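Local coordinates for kelch repeat and BTB domain-containing protein A55 (PDB 6I2M), which probably acts as a substrate-specific adapter of CUL3-containing E3 ubiquitin ligases, directing host proteins to ubiquitination and proteasomal degradation during vaccinia infection, at residues 32-42 with 72-80; 120-128 with 153-162. All coordinates share one frame; numbering follows the deposited sequence.

How the interactions relate
Interaction 1 lies in the BTB domain and interaction 2 in the BACK region that follows it, so the two come in series along the chain. Their centres are 34 Å apart, on opposite sides of the chain's centre, and their nearest atoms are about 14 Å apart. Interaction 1 joins strand 30-34, outermost in this chain's small sheet, and helix 36-42 to helix 69-79; interaction 2 sets helix 120-132 against the loop between helices 150-153 and 164-171. Helices 91-101 and 104-116 come between them in sequence. A second subunit touches the segments of interaction 1 but not those of interaction 2. The BTB domain recruits CUL3; the Kelch repeats, which supposedly recruit substrates, are absent from this piece.

Interaction 1 (32-42 with 72-80); sequences INAHKLILSGA and VNDLIDYIY
Strand 32-34 runs nearly parallel to helix 72-79, at 20°, and the chain then turns into helix 36-42, which crosses that helix at 91° with axes 10.2 Å apart. This junction packs against helix 69-79 in the core of the BTB/POZ fold. Branched aliphatic residues suit it because they pack the strand and helix 36-42 against helix 72-79: Ile32 CG2 lies 3.8 Å from Ile76 CD1, while Leu39 sends CD2 across Ile79 at about a right angle, 3.8 Å from its CD1. Ala42, with only a methyl group, lets Ile79 CG1 approach its CB to 3.8 Å. Ile38 holds CG2 anti to its backbone N (chi1 -53° for CG1), which places this methyl over one face of the Tyr80 ring in a CH-pi contact, offset toward the hydroxyl-bearing CZ and 3.9 Å from the centroid. Arg15 of helix 4-17 adds a cation-pi contact to the same ring. Just past helix 72-79, tyrosine suits position 80 because its phenol ring packs against Ile38 and still presents a hydroxyl to His35, N-cap of helix 36-42, whose NE2 is hydrogen-bonded to backbone Arg19 O. In the plane of the imidazole, His35 ND1 and Tyr80 OH share an almost straight hydrogen bond of 2.8 Å.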
loop_
_atom_site.group_PDB
_atom_site.type_symbol
_atom_site.label_atom_id
_atom_site.label_comp_id
_atom_site.label_asym_id
_atom_site.label_seq_id
_atom_site.Cartn_x
_atom_site.Cartn_y
_atom_site.Cartn_z
ATOM N N ILE A 32 18.456 -3.552 -10.533
ATOM C CA ILE A 32 17.167 -2.997 -10.093
ATOM C C ILE A 32 17.256 -2.691 -8.593
ATOM O O ILE A 32 17.474 -3.603 -7.793
ATOM C CB ILE A 32 15.945 -3.915 -10.418
ATOM C CG1 ILE A 32 15.961 -4.433 -11.876
ATOM C CG2 ILE A 32 14.619 -3.199 -10.096
ATOM C CD1 ILE A 32 15.334 -5.821 -12.065
ATOM N N ASN A 33 17.089 -1.409 -8.222
ATOM C CA ASN A 33 17.133 -0.954 -6.833
ATOM C C ASN A 33 15.729 -0.897 -6.232
ATOM O O ASN A 33 14.824 -0.308 -6.829
ATOM C CB ASN A 33 17.841 0.398 -6.716
ATOM C CG ASN A 33 19.328 0.328 -6.956
ATOM O OD1 ASN A 33 20.106 -0.080 -6.085
ATOM N ND2 ASN A 33 19.760 0.733 -8.140
ATOM N N ALA A 34 15.548 -1.528 -5.060
ATOM C CA ALA A 34 14.270 -1.583 -4.350
ATOM C C ALA A 34 14.453 -1.556 -2.821
ATOM O O ALA A 34 15.562 -1.311 -2.336
ATOM C CB ALA A 34 13.492 -2.824 -4.775
ATOM N N HIS A 35 13.359 -1.788 -2.072
ATOM C CA HIS A 35 13.341 -1.813 -0.608
ATOM C C HIS A 35 13.089 -3.243 -0.115
ATOM O O HIS A 35 12.226 -3.935 -0.667
ATOM C CB HIS A 35 12.270 -0.850 -0.066
ATOM C CG HIS A 35 12.362 0.532 -0.638
ATOM N ND1 HIS A 35 11.867 0.826 -1.897
ATOM C CD2 HIS A 35 12.897 1.654 -0.109
ATOM C CE1 HIS A 35 12.113 2.111 -2.090
ATOM N NE2 HIS A 35 12.735 2.651 -1.043
ATOM N N LYS A 36 13.856 -3.683 0.909
ATOM C CA LYS A 36 13.778 -5.021 1.517
ATOM C C LYS A 36 12.383 -5.374 2.034
ATOM O O LYS A 36 11.924 -6.499 1.834
ATOM C CB LYS A 36 14.797 -5.161 2.661
ATOM C CG LYS A 36 16.219 -5.433 2.204
ATOM C CD LYS A 36 17.121 -5.704 3.393
ATOM C CE LYS A 36 18.571 -5.806 2.999
ATOM N NZ LYS A 36 19.432 -6.116 4.168
ATOM N N LEU A 37 11.723 -4.409 2.700
ATOM C CA LEU A 37 10.392 -4.528 3.296
ATOM C C LEU A 37 9.283 -4.744 2.254
ATOM O O LEU A 37 8.425 -5.606 2.455
ATOM C CB LEU A 37 10.119 -3.277 4.160
ATOM C CG LEU A 37 8.703 -3.038 4.680
ATOM C CD1 LEU A 37 8.401 -3.900 5.898
ATOM C CD2 LEU A 37 8.512 -1.585 5.020
ATOM N N ILE A 38 9.306 -3.955 1.157
ATOM C CA ILE A 38 8.329 -3.991 0.060
ATOM C C ILE A 38 8.356 -5.343 -0.678
ATOM O O ILE A 38 7.294 -5.927 -0.900
ATOM C CB ILE A 38 8.500 -2.761 -0.894
ATOM C CG1 ILE A 38 8.472 -1.403 -0.131
ATOM C CG2 ILE A 38 7.503 -2.767 -2.062
ATOM C CD1 ILE A 38 7.130 -1.004 0.650
ATOM N N LEU A 39 9.561 -5.843 -1.025
ATOM C CA LEU A 39 9.744 -7.129 -1.711
ATOM C C LEU A 39 9.322 -8.319 -0.842
ATOM O O LEU A 39 8.834 -9.315 -1.373
ATOM C CB LEU A 39 11.202 -7.309 -2.170
ATOM C CG LEU A 39 11.677 -6.456 -3.348
ATOM C CD1 LEU A 39 13.184 -6.366 -3.368
ATOM C CD2 LEU A 39 11.181 -7.010 -4.679
ATOM N N SER A 40 9.509 -8.210 0.486
ATOM C CA SER A 40 9.159 -9.252 1.455
ATOM C C SER A 40 7.649 -9.363 1.707
ATOM O O SER A 40 7.168 -10.441 2.063
ATOM C CB SER A 40 9.904 -9.027 2.765
ATOM O OG SER A 40 11.299 -9.198 2.578
ATOM N N GLY A 41 6.930 -8.257 1.509
ATOM C CA GLY A 41 5.485 -8.173 1.697
ATOM C C GLY A 41 4.664 -8.913 0.658
ATOM O O GLY A 41 3.665 -9.552 1.003
ATOM N N ALA A 42 5.069 -8.824 -0.624
ATOM C CA ALA A 42 4.378 -9.469 -1.744
ATOM C C ALA A 42 4.982 -10.827 -2.105
ATOM O O ALA A 42 4.236 -11.785 -2.311
ATOM C CB ALA A 42 4.370 -8.553 -2.957
ATOM N N VAL A 72 11.340 -10.123 -14.220
ATOM C CA VAL A 72 11.671 -9.700 -12.848
ATOM C C VAL A 72 11.335 -8.209 -12.647
ATOM O O VAL A 72 10.676 -7.870 -11.664
ATOM C CB VAL A 72 13.140 -10.049 -12.440
ATOM C CG1 VAL A 72 13.485 -9.516 -11.051
ATOM C CG2 VAL A 72 13.395 -11.550 -12.493
ATOM N N ASN A 73 11.753 -7.342 -13.598
ATOM C CA ASN A 73 11.523 -5.891 -13.582
ATOM C C ASN A 73 10.032 -5.533 -13.512
ATOM O O ASN A 73 9.652 -4.689 -12.698
ATOM C CB ASN A 73 12.191 -5.218 -14.790
ATOM C CG ASN A 73 12.199 -3.711 -14.723
ATOM O OD1 ASN A 73 13.022 -3.097 -14.034
ATOM N ND2 ASN A 73 11.280 -3.081 -15.437
ATOM N N ASP A 74 9.195 -6.186 -14.347
ATOM C CA ASP A 74 7.747 -5.965 -14.380
ATOM C C ASP A 74 7.057 -6.509 -13.135
ATOM O O ASP A 74 6.042 -5.950 -12.715
ATOM C CB ASP A 74 7.122 -6.549 -15.658
ATOM C CG ASP A 74 7.452 -5.802 -16.941
ATOM O OD1 ASP A 74 8.068 -4.712 -16.859
ATOM O OD2 ASP A 74 7.091 -6.303 -18.026
ATOM N N LEU A 75 7.611 -7.588 -12.541
ATOM C CA LEU A 75 7.087 -8.190 -11.315
ATOM C C LEU A 75 7.335 -7.279 -10.118
ATOM O O LEU A 75 6.473 -7.193 -9.247
ATOM C CB LEU A 75 7.663 -9.592 -11.075
ATOM C CG LEU A 75 7.007 -10.729 -11.860
ATOM C CD1 LEU A 75 7.906 -11.930 -11.921
ATOM C CD2 LEU A 75 5.677 -11.122 -11.265
ATOM N N ILE A 76 8.490 -6.572 -10.094
ATOM C CA ILE A 76 8.826 -5.594 -9.050
ATOM C C ILE A 76 7.878 -4.396 -9.222
ATOM O O ILE A 76 7.350 -3.898 -8.230
ATOM C CB ILE A 76 10.334 -5.201 -9.052
ATOM C CG1 ILE A 76 11.221 -6.416 -8.704
ATOM C CG2 ILE A 76 10.625 -4.030 -8.088
ATOM C CD1 ILE A 76 12.617 -6.365 -9.289
ATOM N N ASP A 77 7.606 -3.997 -10.487
ATOM C CA ASP A 77 6.664 -2.924 -10.828
ATOM C C ASP A 77 5.248 -3.296 -10.366
ATOM O O ASP A 77 4.496 -2.417 -9.945
ATOM C CB ASP A 77 6.680 -2.631 -12.341
ATOM C CG ASP A 77 7.928 -1.935 -12.863
ATOM O OD1 ASP A 77 8.568 -1.191 -12.084
ATOM O OD2 ASP A 77 8.251 -2.116 -14.056
ATOM N N TYR A 78 4.910 -4.607 -10.412
ATOM C CA TYR A 78 3.630 -5.147 -9.950
ATOM C C TYR A 78 3.546 -5.108 -8.417
ATOM O O TYR A 78 2.461 -4.864 -7.883
ATOM C CB TYR A 78 3.389 -6.568 -10.492
ATOM C CG TYR A 78 2.035 -7.138 -10.129
ATOM C CD1 TYR A 78 0.879 -6.715 -10.780
ATOM C CD2 TYR A 78 1.909 -8.105 -9.136
ATOM C CE1 TYR A 78 -0.370 -7.231 -10.443
ATOM C CE2 TYR A 78 0.664 -8.628 -8.790
ATOM C CZ TYR A 78 -0.474 -8.192 -9.450
ATOM O OH TYR A 78 -1.703 -8.708 -9.119
ATOM N N ILE A 79 4.690 -5.333 -7.716
ATOM C CA ILE A 79 4.799 -5.264 -6.247
ATOM C C ILE A 79 4.526 -3.804 -5.830
ATOM O O ILE A 79 3.855 -3.563 -4.825
ATOM C CB ILE A 79 6.171 -5.820 -5.731
ATOM C CG1 ILE A 79 6.294 -7.337 -6.001
ATOM C CG2 ILE A 79 6.389 -5.532 -4.239
ATOM C CD1 ILE A 79 7.726 -7.895 -6.124
ATOM N N TYR A 80 4.994 -2.844 -6.657
ATOM C CA TYR A 80 4.775 -1.410 -6.481
ATOM C C TYR A 80 3.432 -0.993 -7.140
ATOM O O TYR A 80 2.644 -1.865 -7.519
ATOM C CB TYR A 80 5.986 -0.606 -7.000
ATOM C CG TYR A 80 7.203 -0.698 -6.099
ATOM C CD1 TYR A 80 8.091 -1.765 -6.198
ATOM C CD2 TYR A 80 7.474 0.291 -5.157
ATOM C CE1 TYR A 80 9.207 -1.859 -5.368
ATOM C CE2 TYR A 80 8.594 0.213 -4.328
ATOM C CZ TYR A 80 9.459 -0.864 -4.440
ATOM O OH TYR A 80 10.563 -0.953 -3.627
#

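Interaction 2 (120-128 with 153-162); sequences SKNCIDFYI and LINDENFKYL
Ile124 turns CG1 anti to its backbone N (chi1 -171°), carrying it toward the bend of 153-162, and chi2 of 139° sets CD1 among Leu153, Phe159 and Leu162; both leucines bring methyl groups to meet it. Ile124 CD1 thus sits 3.8 Å from Leu153 CD2 and 3.8 Å from Leu162 CD1, and touches the edge of the Phe159 ring near its plane. Isoleucine suits this place because, while its longer arm enters here, its CG2 covers the Asp156 carboxylate and Asn158 CB, 3.7 Å from the latter. A weak hydrogen bond runs from Asn158 ND2 to Asp156 OD2 (3.4 Å). One turn along the helix from Ile124, the Tyr127 ring meets Leu162 CD2 obliquely, 3.8 Å from its own CD2, and Ile128 CD1 rests 3.8 Å from Tyr161 CB. Cys123, small and fairly apolar, meets Leu153 CD1 with SG at 4.0 Å, and Leu153 CD2 approaches Ser120 O more tightly, at 3.2 Å. Behind the loop, Trp191 of helix 184-195 stacks edge-to-face with Phe159, and its NE1 is hydrogen-bonded to Leu162 O. Such apolar packing of a helix against an interhelical loop fits the all-helical BACK domain that follows BTB.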
loop_
_atom_site.group_PDB
_atom_site.type_symbol
_atom_site.label_atom_id
_atom_site.label_comp_id
_atom_site.label_asym_id
_atom_site.label_seq_id
_atom_site.Cartn_x
_atom_site.Cartn_y
_atom_site.Cartn_z
ATOM N N SER A 120 -7.334 -21.801 -29.451
ATOM C CA SER A 120 -6.858 -22.990 -30.165
ATOM C C SER A 120 -5.384 -22.824 -30.570
ATOM O O SER A 120 -4.624 -23.787 -30.525
ATOM C CB SER A 120 -7.724 -23.266 -31.390
ATOM O OG SER A 120 -7.779 -22.145 -32.257
ATOM N N LYS A 121 -4.983 -21.593 -30.929
ATOM C CA LYS A 121 -3.613 -21.244 -31.318
ATOM C C LYS A 121 -2.651 -21.142 -30.116
ATOM O O LYS A 121 -1.432 -21.201 -30.307
ATOM C CB LYS A 121 -3.598 -19.951 -32.162
ATOM C CG LYS A 121 -4.253 -18.742 -31.491
ATOM C CD LYS A 121 -4.731 -17.717 -32.510
ATOM C CE LYS A 121 -5.610 -16.655 -31.891
ATOM N NZ LYS A 121 -6.971 -17.168 -31.568
ATOM N N ASN A 122 -3.199 -20.996 -28.891
ATOM C CA ASN A 122 -2.433 -20.855 -27.651
ATOM C C ASN A 122 -2.244 -22.164 -26.879
ATOM O O ASN A 122 -1.120 -22.459 -26.469
ATOM C CB ASN A 122 -3.060 -19.787 -26.741
ATOM C CG ASN A 122 -3.116 -18.394 -27.328
ATOM O OD1 ASN A 122 -2.218 -17.946 -28.053
ATOM N ND2 ASN A 122 -4.175 -17.667 -27.009
ATOM N N CYS A 123 -3.341 -22.933 -26.676
ATOM C CA CYS A 123 -3.403 -24.199 -25.923
ATOM C C CYS A 123 -2.285 -25.195 -26.254
ATOM O O CYS A 123 -1.774 -25.857 -25.348
ATOM C CB CYS A 123 -4.775 -24.847 -26.076
ATOM S SG CYS A 123 -5.158 -25.394 -27.761
ATOM N N ILE A 124 -1.929 -25.303 -27.546
ATOM C CA ILE A 124 -0.883 -26.186 -28.069
ATOM C C ILE A 124 0.502 -25.845 -27.459
ATOM O O ILE A 124 1.278 -26.756 -27.164
ATOM C CB ILE A 124 -0.911 -26.202 -29.633
ATOM C CG1 ILE A 124 0.024 -27.283 -30.219
ATOM C CG2 ILE A 124 -0.656 -24.817 -30.258
ATOM C CD1 ILE A 124 -0.563 -28.033 -31.393
ATOM N N ASP A 125 0.766 -24.546 -27.212
ATOM C CA ASP A 125 2.011 -24.046 -26.628
ATOM C C ASP A 125 1.997 -24.093 -25.095
ATOM O O ASP A 125 3.025 -24.406 -24.490
ATOM C CB ASP A 125 2.299 -22.618 -27.134
ATOM C CG ASP A 125 3.603 -22.005 -26.655
ATOM O OD1 ASP A 125 4.644 -22.699 -26.709
ATOM O OD2 ASP A 125 3.586 -20.826 -26.245
ATOM N N PHE A 126 0.839 -23.783 -24.470
ATOM C CA PHE A 126 0.675 -23.764 -23.014
ATOM C C PHE A 126 0.710 -25.153 -22.357
ATOM O O PHE A 126 0.978 -25.237 -21.157
ATOM C CB PHE A 126 -0.588 -22.991 -22.601
ATOM C CG PHE A 126 -0.436 -21.489 -22.678
ATOM C CD1 PHE A 126 0.313 -20.799 -21.732
ATOM C CD2 PHE A 126 -1.049 -20.764 -23.691
ATOM C CE1 PHE A 126 0.462 -19.411 -21.810
ATOM C CE2 PHE A 126 -0.904 -19.374 -23.766
ATOM C CZ PHE A 126 -0.152 -18.707 -22.822
ATOM N N TYR A 127 0.457 -26.231 -23.130
ATOM C CA TYR A 127 0.494 -27.605 -22.616
ATOM C C TYR A 127 1.933 -28.066 -22.370
ATOM O O TYR A 127 2.222 -28.589 -21.293
ATOM C CB TYR A 127 -0.259 -28.575 -23.547
ATOM C CG TYR A 127 -0.085 -30.039 -23.196
ATOM C CD1 TYR A 127 -0.827 -30.627 -22.177
ATOM C CD2 TYR A 127 0.816 -30.840 -23.894
ATOM C CE1 TYR A 127 -0.665 -31.973 -21.846
ATOM C CE2 TYR A 127 0.992 -32.184 -23.568
ATOM C CZ TYR A 127 0.245 -32.749 -22.547
ATOM O OH TYR A 127 0.408 -34.076 -22.231
ATOM N N ILE A 128 2.824 -27.878 -23.373
ATOM C CA ILE A 128 4.251 -28.236 -23.319
ATOM C C ILE A 128 4.946 -27.422 -22.207
ATOM O O ILE A 128 5.849 -27.933 -21.539
ATOM C CB ILE A 128 4.937 -28.076 -24.717
ATOM C CG1 ILE A 128 4.101 -28.749 -25.840
ATOM C CG2 ILE A 128 6.379 -28.621 -24.708
ATOM C CD1 ILE A 128 4.338 -28.206 -27.260
ATOM N N LEU A 153 -5.734 -28.568 -35.060
ATOM C CA LEU A 153 -4.353 -28.500 -34.582
ATOM C C LEU A 153 -3.373 -29.460 -35.268
ATOM O O LEU A 153 -2.167 -29.226 -35.188
ATOM C CB LEU A 153 -4.304 -28.688 -33.055
ATOM C CG LEU A 153 -4.822 -27.514 -32.222
ATOM C CD1 LEU A 153 -5.152 -27.950 -30.815
ATOM C CD2 LEU A 153 -3.835 -26.361 -32.215
ATOM N N ILE A 154 -3.870 -30.519 -35.946
ATOM C CA ILE A 154 -3.017 -31.489 -36.656
ATOM C C ILE A 154 -2.286 -30.844 -37.853
ATOM O O ILE A 154 -1.236 -31.337 -38.271
ATOM C CB ILE A 154 -3.752 -32.802 -37.055
ATOM C CG1 ILE A 154 -4.984 -32.537 -37.954
ATOM C CG2 ILE A 154 -4.108 -33.638 -35.819
ATOM C CD1 ILE A 154 -5.362 -33.674 -38.901
ATOM N N ASN A 155 -2.840 -29.731 -38.375
ATOM C CA ASN A 155 -2.293 -28.960 -39.495
ATOM C C ASN A 155 -1.539 -27.701 -39.016
ATOM O O ASN A 155 -0.852 -27.062 -39.818
ATOM C CB ASN A 155 -3.408 -28.585 -40.476
ATOM C CG ASN A 155 -4.183 -29.769 -41.005
ATOM O OD1 ASN A 155 -3.711 -30.522 -41.864
ATOM N ND2 ASN A 155 -5.393 -29.956 -40.501
ATOM N N ASP A 156 -1.663 -27.360 -37.712
ATOM C CA ASP A 156 -1.026 -26.203 -37.070
ATOM C C ASP A 156 0.505 -26.341 -37.022
ATOM O O ASP A 156 1.023 -27.460 -37.025
ATOM C CB ASP A 156 -1.611 -25.990 -35.657
ATOM C CG ASP A 156 -1.271 -24.665 -34.997
ATOM O OD1 ASP A 156 -1.616 -23.608 -35.571
ATOM O OD2 ASP A 156 -0.676 -24.686 -33.897
ATOM N N GLU A 157 1.216 -25.196 -36.994
ATOM C CA GLU A 157 2.682 -25.096 -36.963
ATOM C C GLU A 157 3.314 -25.708 -35.707
ATOM O O GLU A 157 4.339 -26.385 -35.811
ATOM C CB GLU A 157 3.126 -23.627 -37.101
ATOM C CG GLU A 157 2.864 -23.008 -38.463
ATOM C CD GLU A 157 3.194 -21.530 -38.548
ATOM O OE1 GLU A 157 4.399 -21.188 -38.566
ATOM O OE2 GLU A 157 2.247 -20.713 -38.601
ATOM N N ASN A 158 2.706 -25.466 -34.527
ATOM C CA ASN A 158 3.188 -25.924 -33.218
ATOM C C ASN A 158 2.951 -27.422 -32.923
ATOM O O ASN A 158 3.388 -27.905 -31.875
ATOM C CB ASN A 158 2.596 -25.058 -32.097
ATOM C CG ASN A 158 2.871 -23.578 -32.229
ATOM O OD1 ASN A 158 4.014 -23.115 -32.130
ATOM N ND2 ASN A 158 1.821 -22.800 -32.445
ATOM N N PHE A 159 2.288 -28.153 -33.845
ATOM C CA PHE A 159 1.977 -29.581 -33.705
ATOM C C PHE A 159 3.209 -30.492 -33.643
ATOM O O PHE A 159 3.157 -31.539 -32.993
ATOM C CB PHE A 159 1.013 -30.034 -34.814
ATOM C CG PHE A 159 0.370 -31.386 -34.599
ATOM C CD1 PHE A 159 -0.529 -31.590 -33.557
ATOM C CD2 PHE A 159 0.639 -32.444 -35.456
ATOM C CE1 PHE A 159 -1.124 -32.839 -33.360
ATOM C CE2 PHE A 159 0.032 -33.689 -35.264
ATOM C CZ PHE A 159 -0.834 -33.882 -34.212
ATOM N N LYS A 160 4.311 -30.089 -34.303
ATOM C CA LYS A 160 5.575 -30.832 -34.350
ATOM C C LYS A 160 6.305 -30.896 -32.996
ATOM O O LYS A 160 7.055 -31.844 -32.756
ATOM C CB LYS A 160 6.502 -30.286 -35.459
ATOM C CG LYS A 160 6.833 -28.793 -35.348
ATOM C CD LYS A 160 7.718 -28.322 -36.489
ATOM C CE LYS A 160 8.032 -26.851 -36.376
ATOM N NZ LYS A 160 8.945 -26.398 -37.456
ATOM N N TYR A 161 6.083 -29.892 -32.123
ATOM C CA TYR A 161 6.715 -29.791 -30.804
ATOM C C TYR A 161 6.137 -30.752 -29.753
ATOM O O TYR A 161 6.794 -30.993 -28.737
ATOM C CB TYR A 161 6.693 -28.337 -30.294
ATOM C CG TYR A 161 7.406 -27.360 -31.205
ATOM C CD1 TYR A 161 8.791 -27.223 -31.168
ATOM C CD2 TYR A 161 6.695 -26.565 -32.098
ATOM C CE1 TYR A 161 9.452 -26.328 -32.008
ATOM C CE2 TYR A 161 7.344 -25.662 -32.940
ATOM C CZ TYR A 161 8.724 -25.548 -32.893
ATOM O OH TYR A 161 9.370 -24.662 -33.721
ATOM N N LEU A 162 4.926 -31.304 -29.997
ATOM C CA LEU A 162 4.269 -32.249 -29.085
ATOM C C LEU A 162 5.007 -33.587 -29.059
ATOM O O LEU A 162 5.237 -34.191 -30.110
ATOM C CB LEU A 162 2.779 -32.441 -29.437
ATOM C CG LEU A 162 1.843 -31.263 -29.139
ATOM C CD1 LEU A 162 0.615 -31.317 -30.012
ATOM C CD2 LEU A 162 1.435 -31.225 -27.670
#